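Local coordinates for periplasmic binding protein (Thermotoga lettingae TMO, PDB 4RY8), which binds 5-methylthioribose in the cleft between its two lobes and probably serves as the solute-binding component of a sugar transporter, at residues A212-M217 / I237-Q242; I140-G145 / D206-G211; Q38-E43 / L261-A266; S28-Y33 / I77-P82. All coordinates share one frame; numbering follows the deposited sequence.

Contact 1: residues A212-M217 / I237-Q242; sequences AVRAIM and IQMMIQ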
loop_
_atom_site.group_PDB
_atom_site.type_symbol
_atom_site.label_atom_id
_atom_site.label_comp_id
_atom_site.label_asym_id
_atom_site.label_seq_id
_atom_site.Cartn_x
_atom_site.Cartn_y
_atom_site.Cartn_z
ATOM N N ALA C 212 14.111 16.028 14.227
ATOM C CA ALA C 212 15.083 14.937 14.175
ATOM C C ALA C 212 16.286 15.280 13.306
ATOM O O ALA C 212 17.436 15.066 13.708
ATOM C CB ALA C 212 14.429 13.664 13.674
ATOM N N VAL C 213 16.012 15.865 12.143
ATOM C CA VAL C 213 17.072 16.254 11.209
ATOM C C VAL C 213 17.952 17.339 11.762
ATOM O O VAL C 213 19.172 17.291 11.594
ATOM C CB VAL C 213 16.455 16.714 9.861
ATOM C CG1 VAL C 213 17.512 17.275 8.910
ATOM C CG2 VAL C 213 15.734 15.545 9.201
ATOM N N ARG C 214 17.360 18.351 12.410
ATOM C CA ARG C 214 18.143 19.407 12.990
ATOM C C ARG C 214 19.023 18.868 14.127
ATOM O O ARG C 214 20.145 19.264 14.260
ATOM C CB ARG C 214 17.254 20.528 13.493
ATOM C CG ARG C 214 16.446 21.207 12.436
ATOM C CD ARG C 214 15.534 22.228 13.050
ATOM N NE ARG C 214 14.709 22.795 11.995
ATOM C CZ ARG C 214 13.413 23.069 12.091
ATOM N NH1 ARG C 214 12.723 22.823 13.214
ATOM N NH2 ARG C 214 12.796 23.575 11.028
ATOM N N ALA C 215 18.496 17.949 14.935
ATOM C CA ALA C 215 19.297 17.314 15.972
ATOM C C ALA C 215 20.526 16.612 15.376
ATOM O O ALA C 215 21.648 16.776 15.858
ATOM C CB ALA C 215 18.446 16.321 16.750
ATOM N N ILE C 216 20.285 15.856 14.310
ATOM C CA ILE C 216 21.334 15.135 13.568
ATOM C C ILE C 216 22.403 16.093 13.000
ATOM O O ILE C 216 23.616 15.857 13.121
ATOM C CB ILE C 216 20.728 14.271 12.431
ATOM C CG1 ILE C 216 20.004 13.081 13.049
ATOM C CG2 ILE C 216 21.820 13.770 11.481
ATOM C CD1 ILE C 216 18.965 12.472 12.158
ATOM N N MET C 217 21.959 17.184 12.403
ATOM C CA MET C 217 22.909 18.067 11.763
ATOM C C MET C 217 23.712 18.814 12.831
ATOM O O MET C 217 24.921 18.984 12.691
ATOM C CB MET C 217 22.197 18.998 10.800
ATOM C CG MET C 217 21.576 18.229 9.635
ATOM S SD MET C 217 20.811 19.297 8.400
ATOM C CE MET C 217 19.763 20.352 9.374
ATOM N N ILE C 237 11.049 20.457 1.627
ATOM C CA ILE C 237 11.932 20.493 0.415
ATOM C C ILE C 237 13.286 21.179 0.662
ATOM O O ILE C 237 14.369 20.593 0.354
ATOM C CB ILE C 237 11.174 21.119 -0.765
ATOM C CG1 ILE C 237 10.078 20.135 -1.232
ATOM C CG2 ILE C 237 12.129 21.485 -1.904
ATOM C CD1 ILE C 237 8.981 20.750 -2.100
ATOM N N GLN C 238 13.238 22.401 1.217
ATOM C CA GLN C 238 14.453 23.211 1.456
ATOM C C GLN C 238 15.375 22.468 2.369
ATOM O O GLN C 238 16.578 22.440 2.177
ATOM C CB GLN C 238 14.130 24.526 2.171
ATOM C CG GLN C 238 13.410 25.547 1.331
ATOM C CD GLN C 238 12.679 26.581 2.186
ATOM O OE1 GLN C 238 12.692 26.548 3.428
ATOM N NE2 GLN C 238 12.033 27.508 1.518
ATOM N N MET C 239 14.807 21.888 3.416
ATOM C CA MET C 239 15.620 21.140 4.307
ATOM C C MET C 239 16.134 19.797 3.728
ATOM O O MET C 239 17.175 19.304 4.177
ATOM C CB MET C 239 14.841 20.887 5.600
ATOM C CG MET C 239 14.578 22.107 6.478
ATOM S SD MET C 239 13.807 21.609 8.054
ATOM C CE MET C 239 15.014 20.425 8.596
ATOM N N MET C 240 15.407 19.190 2.782
ATOM C CA MET C 240 15.850 17.946 2.138
ATOM C C MET C 240 17.006 18.211 1.161
ATOM O O MET C 240 17.922 17.417 1.044
ATOM C CB MET C 240 14.698 17.245 1.401
ATOM C CG MET C 240 13.656 16.585 2.342
ATOM S SD MET C 240 12.154 15.869 1.614
ATOM C CE MET C 240 12.865 14.357 0.952
ATOM N N ILE C 241 16.982 19.334 0.497
ATOM C CA ILE C 241 17.968 19.543 -0.580
ATOM C C ILE C 241 19.300 20.118 -0.113
ATOM O O ILE C 241 20.216 20.302 -0.916
ATOM C CB ILE C 241 17.379 20.371 -1.743
ATOM C CG1 ILE C 241 17.126 21.825 -1.322
ATOM C CG2 ILE C 241 16.112 19.687 -2.235
ATOM C CD1 ILE C 241 16.647 22.699 -2.457
ATOM N N GLN C 242 19.405 20.412 1.179
ATOM C CA GLN C 242 20.673 20.866 1.779
ATOM C C GLN C 242 21.779 19.847 1.546
ATOM O O GLN C 242 21.546 18.619 1.586
ATOM C CB GLN C 242 20.529 21.032 3.303
ATOM C CG GLN C 242 19.671 22.192 3.785
ATOM C CD GLN C 242 19.622 22.289 5.309
ATOM O OE1 GLN C 242 20.203 21.467 6.025
ATOM N NE2 GLN C 242 18.925 23.299 5.807
#
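M239 reaches V213 and R214 because its CG lies anti to the carbonyl carbon (chi1 -69°) and its chain runs straight to the sulfur before turning at chi3 (55°), which brings CE to V213 and R214. V213 answers with CG1, the branch set anti to its backbone N (chi1 174°). CG1 of V213 meets CE of M239 at 4.0 Å, the two side chains overlapping head to tail. R214 passes alongside CE of M239 with its extended chain, nearly perpendicular to the methionine, and brings NH2 closest to the sulfur, with NH2 of R214 3.7 Å from SD of M239. The sulfur meets the guanidinium obliquely, and the contact reads as packing against a polarisable atom. A second, more peripheral touch lies one helical turn further on, where M217, bent at chi3, brings its sulfur to the end of the extended side chain of Q242. Only about 204 Å² is buried, and most of the join rests on M239; the arginine and M217 edges are partly exposed. Among the neighbours, W247 of strand 247-252 packs on both V213 and M239, a link between the two helices and the sheet, and V227 of strand 226-230 also touches V213. R214 continues outward onto A181 and Q185 of helix 180-194, while M217 reaches S222 and P246. Helices 206-219 and 234-240 are the successive crossovers between parallel strands 200-203, 226-230 and 247-252, adjacent in that order, and so lie side by side on one face of the mixed sheet.

Contact 2: residues I140-G145 / D206-G211; sequences IYVNVG and DEFAKG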
loop_
_atom_site.group_PDB
_atom_site.type_symbol
_atom_site.label_atom_id
_atom_site.label_comp_id
_atom_site.label_asym_id
_atom_site.label_seq_id
_atom_site.Cartn_x
_atom_site.Cartn_y
_atom_site.Cartn_z
ATOM N N ILE C 140 15.235 4.625 15.064
ATOM C CA ILE C 140 14.531 5.567 15.979
ATOM C C ILE C 140 13.200 5.966 15.368
ATOM O O ILE C 140 13.135 6.613 14.338
ATOM C CB ILE C 140 15.370 6.799 16.347
ATOM C CG1 ILE C 140 16.650 6.308 17.095
ATOM C CG2 ILE C 140 14.544 7.796 17.191
ATOM C CD1 ILE C 140 17.755 7.312 17.259
ATOM N N TYR C 141 12.120 5.538 16.001
ATOM C CA TYR C 141 10.759 5.740 15.483
ATOM C C TYR C 141 10.166 6.963 16.159
ATOM O O TYR C 141 10.049 7.016 17.396
ATOM C CB TYR C 141 9.928 4.535 15.859
ATOM C CG TYR C 141 8.469 4.508 15.439
ATOM C CD1 TYR C 141 8.052 4.907 14.170
ATOM C CD2 TYR C 141 7.530 3.925 16.255
ATOM C CE1 TYR C 141 6.735 4.825 13.811
ATOM C CE2 TYR C 141 6.217 3.840 15.891
ATOM C CZ TYR C 141 5.831 4.264 14.650
ATOM O OH TYR C 141 4.537 4.118 14.285
ATOM N N VAL C 142 9.725 7.927 15.365
ATOM C CA VAL C 142 9.140 9.141 15.942
ATOM C C VAL C 142 7.664 9.224 15.575
ATOM O O VAL C 142 7.270 9.470 14.402
ATOM C CB VAL C 142 9.851 10.397 15.526
ATOM C CG1 VAL C 142 9.478 11.519 16.479
ATOM C CG2 VAL C 142 11.361 10.195 15.435
ATOM N N ASN C 143 6.844 8.941 16.582
ATOM C CA ASN C 143 5.411 8.920 16.416
ATOM C C ASN C 143 4.800 8.793 17.774
ATOM O O ASN C 143 5.507 8.470 18.738
ATOM C CB ASN C 143 4.990 7.726 15.543
ATOM C CG ASN C 143 3.582 7.854 14.992
ATOM O OD1 ASN C 143 2.992 8.946 14.945
ATOM N ND2 ASN C 143 3.042 6.748 14.549
ATOM N N VAL C 144 3.498 9.090 17.843
ATOM C CA VAL C 144 2.730 9.070 19.100
ATOM C C VAL C 144 1.317 8.578 18.831
ATOM O O VAL C 144 0.781 8.787 17.742
ATOM C CB VAL C 144 2.642 10.493 19.703
ATOM C CG1 VAL C 144 3.937 11.235 19.519
ATOM C CG2 VAL C 144 1.545 11.333 19.073
ATOM N N GLY C 145 0.709 7.926 19.822
ATOM C CA GLY C 145 -0.658 7.448 19.708
ATOM C C GLY C 145 -1.697 8.531 19.911
ATOM O O GLY C 145 -1.364 9.676 20.220
ATOM N N ASP C 206 5.877 15.581 9.282
ATOM C CA ASP C 206 7.055 16.358 8.974
ATOM C C ASP C 206 7.588 17.227 10.119
ATOM O O ASP C 206 8.776 17.515 10.151
ATOM C CB ASP C 206 6.972 17.182 7.621
ATOM C CG ASP C 206 5.857 18.238 7.604
ATOM O OD1 ASP C 206 5.056 18.348 8.551
ATOM O OD2 ASP C 206 5.786 19.020 6.599
ATOM N N GLU C 207 6.753 17.625 11.074
ATOM C CA GLU C 207 7.231 18.372 12.253
ATOM C C GLU C 207 8.141 17.525 13.174
ATOM O O GLU C 207 9.130 18.036 13.736
ATOM C CB GLU C 207 6.055 18.970 13.030
ATOM C CG GLU C 207 5.321 20.060 12.272
ATOM C CD GLU C 207 6.200 21.249 11.938
ATOM O OE1 GLU C 207 6.882 21.803 12.835
ATOM O OE2 GLU C 207 6.204 21.657 10.766
ATOM N N PHE C 208 7.854 16.244 13.275
ATOM C CA PHE C 208 8.725 15.321 14.002
ATOM C C PHE C 208 10.053 15.208 13.214
ATOM O O PHE C 208 11.145 15.302 13.761
ATOM C CB PHE C 208 8.125 13.918 14.056
ATOM C CG PHE C 208 6.922 13.733 14.973
ATOM C CD1 PHE C 208 6.783 14.379 16.209
ATOM C CD2 PHE C 208 5.996 12.770 14.635
ATOM C CE1 PHE C 208 5.670 14.123 16.987
ATOM C CE2 PHE C 208 4.898 12.504 15.426
ATOM C CZ PHE C 208 4.750 13.173 16.607
ATOM N N ALA C 209 9.944 15.005 11.909
ATOM C CA ALA C 209 11.134 14.853 11.047
ATOM C C ALA C 209 12.082 16.061 11.152
ATOM O O ALA C 209 13.278 15.898 11.292
ATOM C CB ALA C 209 10.709 14.628 9.590
ATOM N N LYS C 210 11.529 17.270 11.118
ATOM C CA LYS C 210 12.312 18.507 11.129
ATOM C C LYS C 210 13.133 18.580 12.384
ATOM O O LYS C 210 14.301 18.860 12.357
ATOM C CB LYS C 210 11.387 19.731 11.029
ATOM C CG LYS C 210 10.409 19.671 9.858
ATOM C CD LYS C 210 10.661 20.663 8.764
ATOM C CE LYS C 210 10.038 22.001 9.082
ATOM N NZ LYS C 210 8.577 22.011 9.369
ATOM N N GLY C 211 12.518 18.270 13.517
ATOM C CA GLY C 211 13.274 18.205 14.759
ATOM C C GLY C 211 14.391 17.220 14.740
ATOM O O GLY C 211 15.506 17.537 15.186
#
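F208 packs against three consecutive residues, V142 to V144, where strand 137-142 runs out into a loop. The tight part is at the base of the ring, where several atoms of buried V142 gather: CG1 of V142 lies 3.7 Å from CB of F208, and the carbonyl O of V142 comes to 3.5 Å from CD2 of F208, obliquely to the ring. With CG turned anti to its carbonyl carbon (chi1 -72°), F208 directs its ring along the departing chain, so CE2 of F208 passes CA of N143 at 3.8 Å. The far end has fewer contacts and more exposure: CZ of F208 meets partly exposed V144 through one atom pair, to CG1 at 3.6 Å, and G145 beyond it is exposed. The CB of N143 is directed away from the helix; its ND2 donates a nearly straight bond (168°) to OH of Y141, 3.0 Å away, and is also bonded to O of L150. An alanine in place of F208 would probably open a gap beside V142 and V144 and deprive W205 of its edge-to-face partner. Helix 206-219 follows strand 200-203, the neighbour of strand 137-142 in the sheet, and packs across it: the helix-on-parallel-sheet layering of a periplasmic binding protein lobe, close to the sugar pocket.

Contact 3: residues Q38-E43 / L261-A266; sequences QSMARE and LAVRAA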
loop_
_atom_site.group_PDB
_atom_site.type_symbol
_atom_site.label_atom_id
_atom_site.label_comp_id
_atom_site.label_asym_id
_atom_site.label_seq_id
_atom_site.Cartn_x
_atom_site.Cartn_y
_atom_site.Cartn_z
ATOM N N GLN C 38 -9.295 28.138 2.633
ATOM C CA GLN C 38 -9.688 29.538 2.379
ATOM C C GLN C 38 -9.778 29.878 0.910
ATOM O O GLN C 38 -10.708 30.579 0.506
ATOM C CB GLN C 38 -8.735 30.504 3.072
ATOM C CG GLN C 38 -8.795 30.385 4.584
ATOM C CD GLN C 38 -7.544 30.885 5.263
ATOM O OE1 GLN C 38 -6.486 30.994 4.644
ATOM N NE2 GLN C 38 -7.655 31.193 6.545
ATOM N N SER C 39 -8.841 29.379 0.099
ATOM C CA SER C 39 -8.936 29.643 -1.331
ATOM C C SER C 39 -10.139 28.927 -1.950
ATOM O O SER C 39 -10.710 29.468 -2.884
ATOM C CB SER C 39 -7.650 29.306 -2.096
ATOM O OG SER C 39 -7.377 27.914 -2.106
ATOM N N MET C 40 -10.531 27.737 -1.454
ATOM C CA MET C 40 -11.712 27.060 -2.016
ATOM C C MET C 40 -12.974 27.812 -1.609
ATOM O O MET C 40 -13.864 28.006 -2.432
ATOM C CB MET C 40 -11.832 25.571 -1.628
ATOM C CG MET C 40 -12.822 24.762 -2.466
ATOM S SD MET C 40 -12.250 24.282 -4.128
ATOM C CE MET C 40 -12.999 25.484 -5.210
ATOM N N ALA C 41 -13.062 28.224 -0.345
ATOM C CA ALA C 41 -14.237 28.987 0.102
ATOM C C ALA C 41 -14.350 30.268 -0.717
ATOM O O ALA C 41 -15.435 30.631 -1.157
ATOM C CB ALA C 41 -14.155 29.297 1.586
ATOM N N ARG C 42 -13.221 30.943 -0.936
ATOM C CA ARG C 42 -13.202 32.150 -1.793
ATOM C C ARG C 42 -13.803 31.870 -3.159
ATOM O O ARG C 42 -14.548 32.694 -3.711
ATOM C CB ARG C 42 -11.772 32.663 -2.002
ATOM C CG ARG C 42 -11.597 34.183 -1.968
ATOM C CD ARG C 42 -10.697 34.569 -0.802
ATOM N NE ARG C 42 -9.402 33.898 -0.933
ATOM C CZ ARG C 42 -8.617 33.506 0.072
ATOM N NH1 ARG C 42 -8.954 33.711 1.345
ATOM N NH2 ARG C 42 -7.480 32.887 -0.208
ATOM N N GLU C 43 -13.444 30.721 -3.717
ATOM C CA GLU C 43 -13.891 30.330 -5.041
ATOM C C GLU C 43 -15.381 30.008 -5.164
ATOM O O GLU C 43 -15.984 30.275 -6.213
ATOM C CB GLU C 43 -13.022 29.186 -5.568
ATOM C CG GLU C 43 -11.716 29.686 -6.191
ATOM C CD GLU C 43 -10.730 28.563 -6.448
ATOM O OE1 GLU C 43 -11.183 27.457 -6.845
ATOM O OE2 GLU C 43 -9.507 28.775 -6.230
ATOM N N LEU C 261 -10.146 20.370 -0.999
ATOM C CA LEU C 261 -11.056 19.232 -1.044
ATOM C C LEU C 261 -12.061 19.240 0.138
ATOM O O LEU C 261 -13.261 18.962 -0.021
ATOM C CB LEU C 261 -10.265 17.902 -1.063
ATOM C CG LEU C 261 -11.111 16.629 -0.881
ATOM C CD1 LEU C 261 -12.225 16.545 -1.920
ATOM C CD2 LEU C 261 -10.257 15.367 -0.940
ATOM N N ALA C 262 -11.560 19.541 1.318
ATOM C CA ALA C 262 -12.422 19.470 2.501
ATOM C C ALA C 262 -13.553 20.470 2.403
ATOM O O ALA C 262 -14.674 20.154 2.788
ATOM C CB ALA C 262 -11.616 19.677 3.788
ATOM N N VAL C 263 -13.275 21.657 1.843
ATOM C CA VAL C 263 -14.306 22.670 1.718
ATOM C C VAL C 263 -15.288 22.281 0.629
ATOM O O VAL C 263 -16.508 22.422 0.824
ATOM C CB VAL C 263 -13.708 24.069 1.487
ATOM C CG1 VAL C 263 -14.757 25.078 1.018
ATOM C CG2 VAL C 263 -13.035 24.520 2.776
ATOM N N ARG C 264 -14.755 21.791 -0.499
ATOM C CA ARG C 264 -15.571 21.331 -1.626
ATOM C C ARG C 264 -16.531 20.287 -1.208
ATOM O O ARG C 264 -17.655 20.316 -1.657
ATOM C CB ARG C 264 -14.739 20.690 -2.738
ATOM C CG ARG C 264 -14.394 21.627 -3.843
ATOM C CD ARG C 264 -14.227 20.907 -5.170
ATOM N NE ARG C 264 -13.318 19.754 -5.154
ATOM C CZ ARG C 264 -12.007 19.818 -4.947
ATOM N NH1 ARG C 264 -11.394 20.967 -4.672
ATOM N NH2 ARG C 264 -11.295 18.715 -5.030
ATOM N N ALA C 265 -16.063 19.330 -0.388
ATOM C CA ALA C 265 -16.910 18.251 0.107
ATOM C C ALA C 265 -18.047 18.805 0.930
ATOM O O ALA C 265 -19.205 18.399 0.777
ATOM C CB ALA C 265 -16.103 17.242 0.934
ATOM N N ALA C 266 -17.685 19.687 1.855
ATOM C CA ALA C 266 -18.643 20.324 2.714
ATOM C C ALA C 266 -19.688 21.019 1.866
ATOM O O ALA C 266 -20.877 20.858 2.079
ATOM C CB ALA C 266 -17.953 21.319 3.606
#
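SD of M40 receives a weak hydrogen bond from NH1 of R264, 3.5 Å long with an N-H...S angle of 155°, the sulfur lying at the edge of the guanidinium and near its plane. The same sulfur rests 3.4 Å from CG of R264, so the arginine folds round it, its chain bent at chi3. M40 is itself bent at chi2 and chi3, after leaving the backbone with CG anti to N (chi1 -165°), and this curl lays its sulfur against R264 while CB of M40 stays 3.9 Å from CB of V263. V263 then fills the groove beside it: CG1 of V263 sits 3.8 Å from the backbone N of A41 and 4.3 Å from CB of A41. The helix segments run at 39° to one another with their axes 8.4 Å apart at closest, and V263 also touches A37 and L44 of helix 28-44. An alanine at M40 would probably leave NH1 of R264 without its sulfur acceptor and open a gap beside CG of R264 and T324 of helix 318-326. The stronger polar bond of the arginine goes to O of L314, through NH2, with a weak one from NE to O of V315. The buried guanidinium is thus spread over backbone carbonyls and a soft sulfur, consistent with R264 tying the C-terminal region to an apolar patch of M40, A41 and V263, beside which an E43-R260 salt bridge also joins the helices.

Contact 4: residues S28-Y33 / I77-P82; sequences SFFERY and IDHGRP. With SR1 (5-S-methyl-5-thio-alpha-D-ribofuranose), chain G.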
loop_
_atom_site.group_PDB
_atom_site.type_symbol
_atom_site.label_atom_id
_atom_site.label_comp_id
_atom_site.label_asym_id
_atom_site.label_seq_id
_atom_site.Cartn_x
_atom_site.Cartn_y
_atom_site.Cartn_z
ATOM N N SER C 28 3.795 24.010 8.964
ATOM C CA SER C 28 3.423 24.349 7.589
ATOM C C SER C 28 2.395 23.407 6.897
ATOM O O SER C 28 1.517 23.877 6.174
ATOM C CB SER C 28 4.699 24.540 6.715
ATOM O OG SER C 28 4.314 24.671 5.351
ATOM N N PHE C 29 2.474 22.103 7.092
ATOM C CA PHE C 29 1.410 21.216 6.594
ATOM C C PHE C 29 0.024 21.767 6.904
ATOM O O PHE C 29 -0.808 21.910 6.024
ATOM C CB PHE C 29 1.525 19.786 7.153
ATOM C CG PHE C 29 0.361 18.898 6.762
ATOM C CD1 PHE C 29 -0.866 18.956 7.442
ATOM C CD2 PHE C 29 0.473 18.052 5.694
ATOM C CE1 PHE C 29 -1.947 18.175 7.049
ATOM C CE2 PHE C 29 -0.583 17.279 5.288
ATOM C CZ PHE C 29 -1.797 17.326 5.969
ATOM N N PHE C 30 -0.199 22.097 8.162
ATOM C CA PHE C 30 -1.506 22.495 8.624
ATOM C C PHE C 30 -1.816 23.922 8.165
ATOM O O PHE C 30 -2.959 24.227 7.832
ATOM C CB PHE C 30 -1.587 22.344 10.141
ATOM C CG PHE C 30 -1.785 20.922 10.589
ATOM C CD1 PHE C 30 -2.969 20.262 10.287
ATOM C CD2 PHE C 30 -0.827 20.255 11.332
ATOM C CE1 PHE C 30 -3.175 18.936 10.683
ATOM C CE2 PHE C 30 -1.022 18.950 11.737
ATOM C CZ PHE C 30 -2.205 18.288 11.423
ATOM N N GLU C 31 -0.800 24.776 8.072
ATOM C CA GLU C 31 -1.024 26.152 7.595
ATOM C C GLU C 31 -1.413 26.143 6.133
ATOM O O GLU C 31 -2.219 26.942 5.680
ATOM C CB GLU C 31 0.222 27.028 7.801
ATOM C CG GLU C 31 0.669 27.147 9.263
ATOM C CD GLU C 31 2.097 27.671 9.429
ATOM O OE1 GLU C 31 2.649 28.250 8.480
ATOM O OE2 GLU C 31 2.663 27.524 10.523
ATOM N N ARG C 32 -0.850 25.210 5.392
ATOM C CA ARG C 32 -1.094 25.137 3.955
ATOM C C ARG C 32 -2.487 24.579 3.675
ATOM O O ARG C 32 -3.170 25.011 2.756
ATOM C CB ARG C 32 0.003 24.322 3.273
ATOM C CG ARG C 32 1.336 25.063 3.205
ATOM C CD ARG C 32 1.311 26.173 2.155
ATOM N NE ARG C 32 0.893 27.461 2.709
ATOM C CZ ARG C 32 0.345 28.443 2.002
ATOM N NH1 ARG C 32 0.003 29.571 2.606
ATOM N NH2 ARG C 32 0.132 28.297 0.695
ATOM N N TYR C 33 -2.920 23.649 4.494
ATOM C CA TYR C 33 -4.284 23.085 4.412
ATOM C C TYR C 33 -5.288 24.192 4.625
ATOM O O TYR C 33 -6.245 24.346 3.846
ATOM C CB TYR C 33 -4.403 22.036 5.492
ATOM C CG TYR C 33 -5.764 21.434 5.740
ATOM C CD1 TYR C 33 -6.786 22.164 6.323
ATOM C CD2 TYR C 33 -6.025 20.102 5.397
ATOM C CE1 TYR C 33 -8.022 21.582 6.595
ATOM C CE2 TYR C 33 -7.275 19.532 5.630
ATOM C CZ TYR C 33 -8.266 20.275 6.241
ATOM O OH TYR C 33 -9.504 19.694 6.498
ATOM N N ILE C 77 -14.895 18.465 10.632
ATOM C CA ILE C 77 -14.111 18.053 11.765
ATOM C C ILE C 77 -12.733 17.518 11.350
ATOM O O ILE C 77 -12.583 16.470 10.699
ATOM C CB ILE C 77 -14.870 17.081 12.631
ATOM C CG1 ILE C 77 -16.203 17.729 13.017
ATOM C CG2 ILE C 77 -14.043 16.774 13.870
ATOM C CD1 ILE C 77 -17.049 16.879 13.901
ATOM N N ASP C 78 -11.718 18.262 11.780
ATOM C CA ASP C 78 -10.349 18.021 11.445
ATOM C C ASP C 78 -9.571 17.464 12.639
ATOM O O ASP C 78 -9.327 18.190 13.586
ATOM C CB ASP C 78 -9.783 19.360 11.044
ATOM C CG ASP C 78 -8.547 19.239 10.273
ATOM O OD1 ASP C 78 -7.644 18.595 10.823
ATOM O OD2 ASP C 78 -8.503 19.763 9.128
ATOM N N HIS C 79 -9.133 16.215 12.526
ATOM C CA HIS C 79 -8.520 15.463 13.600
ATOM C C HIS C 79 -9.528 15.293 14.751
ATOM O O HIS C 79 -10.745 15.265 14.521
ATOM C CB HIS C 79 -7.190 16.060 14.027
ATOM C CG HIS C 79 -6.142 15.986 12.974
ATOM N ND1 HIS C 79 -6.326 16.531 11.730
ATOM C CD2 HIS C 79 -4.913 15.424 12.964
ATOM C CE1 HIS C 79 -5.258 16.315 10.995
ATOM N NE2 HIS C 79 -4.381 15.650 11.712
ATOM N N GLY C 80 -9.023 15.186 15.975
ATOM C CA GLY C 80 -9.854 14.968 17.142
ATOM C C GLY C 80 -9.899 13.484 17.397
ATOM O O GLY C 80 -9.315 12.731 16.675
ATOM N N ARG C 81 -10.630 13.041 18.420
ATOM C CA ARG C 81 -10.789 11.606 18.662
ATOM C C ARG C 81 -12.254 11.254 18.745
ATOM O O ARG C 81 -13.064 12.100 19.082
ATOM C CB ARG C 81 -10.047 11.215 19.917
ATOM C CG ARG C 81 -8.562 11.318 19.659
ATOM C CD ARG C 81 -7.777 10.957 20.888
ATOM N NE ARG C 81 -7.568 12.105 21.739
ATOM C CZ ARG C 81 -8.289 12.432 22.801
ATOM N NH1 ARG C 81 -7.942 13.503 23.498
ATOM N NH2 ARG C 81 -9.336 11.709 23.188
ATOM N N PRO C 82 -12.610 10.021 18.383
ATOM C CA PRO C 82 -14.021 9.794 18.197
ATOM C C PRO C 82 -14.757 9.760 19.508
ATOM O O PRO C 82 -15.904 10.156 19.548
ATOM C CB PRO C 82 -14.112 8.423 17.501
ATOM C CG PRO C 82 -12.732 7.892 17.397
ATOM C CD PRO C 82 -11.768 8.887 17.976
HETATM C CS SR1 G . -0.637 15.380 14.717
HETATM S S SR1 G . -1.345 14.459 13.371
HETATM C C5 SR1 G . -0.170 15.070 12.138
HETATM C C4 SR1 G . -0.458 14.484 10.758
HETATM O O4 SR1 G . -1.766 14.836 10.449
HETATM C C1 SR1 G . -1.893 15.249 9.074
HETATM O O1 SR1 G . -2.725 14.336 8.444
HETATM C C2 SR1 G . -0.520 15.255 8.419
HETATM O O2 SR1 G . -0.278 14.286 7.364
HETATM C C3 SR1 G . 0.388 15.025 9.612
HETATM O O3 SR1 G . 1.430 14.118 9.281
#
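The first turns of helix 28-44 face the end of strand 74-78 across a wide gap, with CA of F30 and D78 10.3 Å apart, so long side chains must bridge it. F30 and H79 meet from opposite directions as an offset edge-to-face pair: the edge of the phenyl ring addresses the imidazole face, the planes stand at 67°, and CE1 of F30 is 3.4 Å from CE1 of H79. H79 is held at both nitrogens. ND1 of H79 donates to OD1 of D78 at 2.6 Å, meeting that oxygen nearly along its C-O axis though tilted 22° from the ring plane. NE2 of H79 donates an almost straight bond (170°) to the ring oxygen O4 of the methylthioribose, 3.0 Å away and in the imidazole plane. D78 has its CG anti to its backbone N, and its OD2 lies 2.8 Å from OH of Y33. The carboxylate would thus fix the rotation of the imidazole and orient NE2 for the sugar, a second-shell role. F29 lays one face over the sugar, with CZ of F29 3.5 Å from C2 of the ligand, while CD1 of F29 lies over the centre of one face of the F30 ring. CZ of F30 comes to 3.6 Å from O4 of the ligand. D103, Q116, R153 and D231 also hydrogen-bond the ligand. An aromatic platform with polar groups around the sugar rim is the familiar design of carbohydrate pockets in periplasmic binding proteins.

Contacts 2, 3 and 4 are buried, whereas contact 1 is only partly so and lies about 20 Å from the chain's centre, measured from its own centre. Contacts 1 and 2 share helix 206-219 in one lobe and touch through M239 and K210; contacts 3 and 4 share helix 28-44 of the other and meet where A262 packs on Y33. Between lobes, contacts 2 and 4 also touch, S28 and F29 lying against E207 and D206. Chemistry follows place: contacts 1 and 3 join helices with methionine and arginine, contact 2 sets a phenyl ring on a strand end, and contact 4, its centre nearest the chain's at about 7 Å, is the polar, aromatic one that helps hold the sugar.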